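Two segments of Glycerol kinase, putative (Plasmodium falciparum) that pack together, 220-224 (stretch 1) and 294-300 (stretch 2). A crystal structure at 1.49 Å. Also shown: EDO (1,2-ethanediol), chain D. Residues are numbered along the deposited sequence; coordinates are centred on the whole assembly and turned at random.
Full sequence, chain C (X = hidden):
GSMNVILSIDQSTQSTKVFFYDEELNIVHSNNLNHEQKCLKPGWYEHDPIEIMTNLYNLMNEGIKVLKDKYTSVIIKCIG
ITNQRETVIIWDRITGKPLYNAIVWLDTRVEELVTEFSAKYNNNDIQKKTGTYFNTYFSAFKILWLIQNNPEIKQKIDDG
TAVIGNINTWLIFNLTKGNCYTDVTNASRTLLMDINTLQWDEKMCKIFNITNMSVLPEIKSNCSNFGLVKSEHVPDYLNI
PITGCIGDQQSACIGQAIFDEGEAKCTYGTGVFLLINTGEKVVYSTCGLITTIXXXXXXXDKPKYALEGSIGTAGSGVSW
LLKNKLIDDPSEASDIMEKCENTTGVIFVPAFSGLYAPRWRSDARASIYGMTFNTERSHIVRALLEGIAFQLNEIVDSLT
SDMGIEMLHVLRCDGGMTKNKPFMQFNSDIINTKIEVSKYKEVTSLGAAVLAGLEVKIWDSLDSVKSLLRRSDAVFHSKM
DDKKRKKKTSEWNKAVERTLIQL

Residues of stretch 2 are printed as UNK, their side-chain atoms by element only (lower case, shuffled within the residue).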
ATOM      1  N   LYS C 220      41.923   3.977  13.940  1.00  8.67           N
ATOM      2  CA  LYS C 220      42.238   4.172  15.347  1.00  8.09           C
ATOM      3  C   LYS C 220      41.437   3.221  16.214  1.00  8.24           C
ATOM      4  O   LYS C 220      40.431   2.700  15.820  1.00  8.60           O
ATOM      5  CB  LYS C 220      41.873   5.589  15.785  1.00  9.06           C
ATOM      6  CG  LYS C 220      42.618   6.712  14.996  1.00 12.06           C
ATOM      7  CD  LYS C 220      43.801   7.164  15.604  1.00 12.95           C
ATOM      8  CE  LYS C 220      43.557   8.379  16.462  1.00 13.01           C
ATOM      9  NZ  LYS C 220      44.840   8.595  17.231  1.00 15.18           N
ATOM     10  N   SER C 221      41.873   3.067  17.447  1.00  8.53           N
ATOM     11  CA  SER C 221      41.048   2.357  18.451  1.00  7.56           C
ATOM     12  C   SER C 221      39.897   3.305  18.871  1.00  6.04           C
ATOM     13  O   SER C 221      39.843   4.508  18.508  1.00  8.90           O
ATOM     14  CB  SER C 221      41.920   1.918  19.672  1.00  8.37           C
ATOM     15  OG  SER C 221      42.346   3.083  20.373  1.00  8.83           O
ATOM     16  N   ASN C 222      38.917   2.764  19.561  1.00  7.68           N
ATOM     17  CA  ASN C 222      37.727   3.527  19.904  1.00  8.19           C
ATOM     18  C   ASN C 222      37.926   4.645  20.964  1.00  7.70           C
ATOM     19  O   ASN C 222      37.210   5.630  20.949  1.00 10.42           O
ATOM     20  CB  ASN C 222      36.569   2.608  20.363  1.00  7.51           C
ATOM     21  CG  ASN C 222      36.090   1.664  19.254  1.00  9.54           C
ATOM     22  OD1 ASN C 222      36.175   0.436  19.340  1.00 11.62           O
ATOM     23  ND2 ASN C 222      35.629   2.271  18.183  1.00  8.13           N
ATOM     24  N   CYS C 223      38.872   4.435  21.890  1.00  8.39           N
ATOM     25  CA  CYS C 223      39.299   5.465  22.822  1.00  8.52           C
ATOM     26  C   CYS C 223      40.683   5.935  22.300  1.00  9.61           C
ATOM     27  O   CYS C 223      41.634   5.169  22.259  1.00 10.37           O
ATOM     28  CB  CYS C 223      39.480   4.811  24.163  1.00 10.97           C
ATOM     29  SG  CYS C 223      38.004   4.201  24.954  1.00 12.82           S
ATOM     30  N   SER C 224      40.816   7.193  21.931  1.00  8.37           N
ATOM     31  CA  SER C 224      42.051   7.660  21.279  1.00  7.98           C
ATOM     32  C   SER C 224      42.128   9.176  21.261  1.00  8.93           C
ATOM     33  O   SER C 224      41.201   9.819  21.621  1.00 11.10           O
ATOM     34  CB  SER C 224      42.190   7.023  19.861  1.00 10.18           C
ATOM     35  OG  SER C 224      43.567   7.048  19.415  1.00  9.85           O
ATOM     36  N   UNK C 294      33.082  -5.516  17.340  1.00  9.29           N
ATOM     37  CA  UNK C 294      32.263  -4.921  18.370  1.00  9.43           C
ATOM     38  C   UNK C 294      32.906  -3.654  18.970  1.00  9.19           C
ATOM     39  O   UNK C 294      32.287  -2.557  18.987  1.00 10.42           O
ATOM     40  s   UNK C 294      30.440  -5.577  20.391  1.00 14.39           S
ATOM     41  c   UNK C 294      31.950  -5.938  19.444  1.00 10.98           C
ATOM     42  N   UNK C 295      34.155  -3.762  19.425  1.00  9.90           N
ATOM     43  CA  UNK C 295      34.914  -2.604  19.921  1.00  9.15           C
ATOM     44  C   UNK C 295      36.361  -3.051  20.103  1.00 10.01           C
ATOM     45  O   UNK C 295      36.642  -4.240  20.232  1.00  9.89           O
ATOM     46  o   UNK C 295      33.237  -6.265  25.003  1.00 15.41           O
ATOM     47  c   UNK C 295      35.006  -3.658  23.070  1.00 14.91           C
ATOM     48  c   UNK C 295      32.736  -3.701  22.388  1.00 14.56           C
ATOM     49  c   UNK C 295      33.485  -5.192  24.072  1.00 11.46           C
ATOM     50  c   UNK C 295      34.729  -4.694  23.935  1.00 14.54           C
ATOM     51  c   UNK C 295      32.488  -4.719  23.299  1.00 11.00           C
ATOM     52  c   UNK C 295      34.272  -2.056  21.225  1.00 11.03           C
ATOM     53  c   UNK C 295      33.981  -3.129  22.279  1.00 10.89           C
ATOM     54  N   UNK C 296      37.254  -2.078  20.195  1.00  9.20           N
ATOM     55  CA  UNK C 296      38.655  -2.230  20.576  1.00  9.31           C
ATOM     56  C   UNK C 296      38.958  -0.919  21.221  1.00  9.51           C
ATOM     57  O   UNK C 296      39.223   0.026  20.573  1.00  9.64           O
ATOM     58  c   UNK C 296      43.308  -2.463  18.778  1.00 12.24           C
ATOM     59  c   UNK C 296      39.578  -2.467  19.353  1.00 10.06           C
ATOM     60  c   UNK C 296      41.066  -2.611  19.677  1.00  9.14           C
ATOM     61  n   UNK C 296      44.297  -2.784  17.715  1.00 12.81           N
ATOM     62  c   UNK C 296      41.907  -2.782  18.466  1.00 10.47           C
ATOM     63  N   UNK C 297      38.967  -0.893  22.549  1.00 10.83           N
ATOM     64  CA  UNK C 297      39.131   0.387  23.205  1.00  9.95           C
ATOM     65  C   UNK C 297      40.528   1.024  22.943  1.00 10.05           C
ATOM     66  O   UNK C 297      40.608   2.215  22.635  1.00  9.82           O
ATOM     67  c   UNK C 297      35.688   0.499  26.796  1.00 18.92           C
ATOM     68  c   UNK C 297      37.440   0.155  25.185  1.00 14.04           C
ATOM     69  c   UNK C 297      35.179  -0.565  24.787  1.00 17.11           C
ATOM     70  c   UNK C 297      34.772  -0.128  25.981  1.00 18.29           C
ATOM     71  c   UNK C 297      37.029   0.607  26.417  1.00 19.44           C
ATOM     72  c   UNK C 297      38.878   0.255  24.778  1.00 12.08           C
ATOM     73  c   UNK C 297      36.481  -0.412  24.396  1.00 14.36           C
ATOM     74  N   UNK C 298      41.575   0.268  23.283  1.00 11.45           N
ATOM     75  CA  UNK C 298      42.961   0.693  23.247  1.00 11.82           C
ATOM     76  C   UNK C 298      43.788  -0.076  22.228  1.00 12.09           C
ATOM     77  O   UNK C 298      43.467  -1.210  21.846  1.00 11.58           O
ATOM     78  c   UNK C 298      42.911   1.377  25.706  1.00 16.15           C
ATOM     79  o   UNK C 298      42.501   2.547  25.471  1.00 14.85           O
ATOM     80  n   UNK C 298      42.761   0.792  26.888  1.00 20.55           N
ATOM     81  c   UNK C 298      43.600   0.520  24.639  1.00 11.72           C
ATOM     82  N   UNK C 299      44.851   0.593  21.793  1.00 12.89           N
ATOM     83  CA  UNK C 299      45.713   0.053  20.723  1.00 14.59           C
ATOM     84  C   UNK C 299      46.262  -1.364  20.979  1.00 16.70           C
ATOM     85  O   UNK C 299      46.320  -2.183  20.065  1.00 17.98           O
ATOM     86  c   UNK C 299      46.873   1.020  20.479  1.00 13.19           C
ATOM     87  c   UNK C 299      46.395   2.310  19.895  1.00 18.73           C
ATOM     88  o   UNK C 299      45.489   2.163  19.044  1.00 18.39           O
ATOM     89  o   UNK C 299      46.887   3.425  20.262  1.00 19.90           O
ATOM     90  N   UNK C 300      46.555  -1.692  22.240  1.00 16.54           N
ATOM     91  CA  UNK C 300      47.158  -2.981  22.551  1.00 20.42           C
ATOM     92  C   UNK C 300      46.121  -4.042  22.849  1.00 19.68           C
ATOM     93  O   UNK C 300      46.493  -5.185  23.145  1.00 22.74           O
ATOM     94  o   UNK C 300      49.823  -1.918  22.270  1.00 37.00           O
ATOM     95  c   UNK C 300      49.325  -1.948  23.440  1.00 28.91           C
ATOM     96  n   UNK C 300      49.908  -1.314  24.504  1.00 29.99           N
ATOM     97  c   UNK C 300      48.048  -2.761  23.767  1.00 22.34           C
TER
HETATM   98  C1  EDO D1502      43.157   0.241  15.916  1.00 14.88           C
HETATM   99  O1  EDO D1502      43.253  -1.147  15.459  1.00 12.27           O
HETATM  100  C2  EDO D1502      44.546   0.838  16.103  1.00 15.17           C
HETATM  101  O2  EDO D1502      45.057   0.203  17.277  1.00 15.66           O
HETATM  102  O   HOH W   1      44.768   4.320  17.726  1.00 13.88           O
HETATM  103  O   HOH W   2      44.479   4.912  20.841  1.00 17.90           O

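Position 294 carries two side-chain atoms, one carbon followed by one sulfur. The CA-to-CB bond points away from stretch 1, and no side-chain atom comes within contact distance of it. A carbon and a sulfur are the make-up of cysteine, and the residue is Cys-294, part of the strand that leads into the contact.

At position 295, one carbon leads to a six-carbon ring bearing a single oxygen. CB of position 295 lies 3.7 Å from OD1 of Asn-222, but the ring leads away. The phenol identifies Tyr-295, and its hydroxyl is hydrogen-bonded elsewhere in the structure. The approach to stretch 1 is therefore made at the root of the side chain, with CA of Tyr-295 3.3 Å from OD1 of Asn-222.

Position 296 has four carbons in a row ending in nitrogen. Its backbone meets stretch 1 closely: N of position 296 donates to OD1 of Asn-222 at 2.9 Å, while N of Asn-222 donates to O of position 296, also at 2.9 Å. Both bonds are nearly linear, so Asn-222 uses its amide hydrogen and side-chain oxygen to satisfy both polar backbone groups of one residue. The unbranched amine can only be lysine among the standard residues. Lys-296 is extended, with all four chi angles t. NZ of Lys-296 donates to both oxygens of the bound 1,2-ethanediol, 3.0 Å to EDO O1 and 3.1 Å to EDO O2, and makes a weak hydrogen bond of 3.2 Å to the backbone O of position 299.

Position 297 shows one carbon and a six-carbon ring without a heteroatom. Although the CA-to-CB bond points away overall, a ring carbon of position 297 lies 4.0 Å from SG of Cys-223. The backbone O of position 297 accepts a hydrogen bond from N of Cys-223 at 2.9 Å and lies 3.0 Å from OG of Ser-221. The plain ring makes this Phe-297, the nearest ring atom being CD2. SG of Cys-223 sits 4.6 Å from the centroid of the Phe-297 ring, oblique to it.

Position 298 has two carbons, the second carrying one oxygen and one nitrogen. Its CA-to-CB bond points away, yet the side chain ends nearer, with the oxygen of position 298 4.0 Å from CB of Cys-223. This short amide is Asn-298, and the oxygen is its OD1.

At position 299, two carbons end in two oxygens. One oxygen of position 299 is 3.5 Å from OG of Ser-221. The carboxylate is that of Asp-299, and that oxygen is OD1. Two waters bridge the residues: water 1 joins N of Ser-221 to OD1 of Asp-299, and water 2 joins OG of Ser-221 to OD2 of Asp-299.

Position 300 again has two carbons, then one oxygen and one nitrogen, out of reach of stretch 1. This second amide is Asn-300.

The contact works mainly through backbone groups. Asn-222 and Cys-223 hold the peptide groups around Lys-296 and Phe-297, and the sulfur-aromatic approach adds an apolar patch. Toward Asp-299, direct bonding gives way to water, while the diol, probably from the crystallisation liquor, joins Lys-296 to Asp-299.

Stretch 2, residues 294-300: CYKFNDN
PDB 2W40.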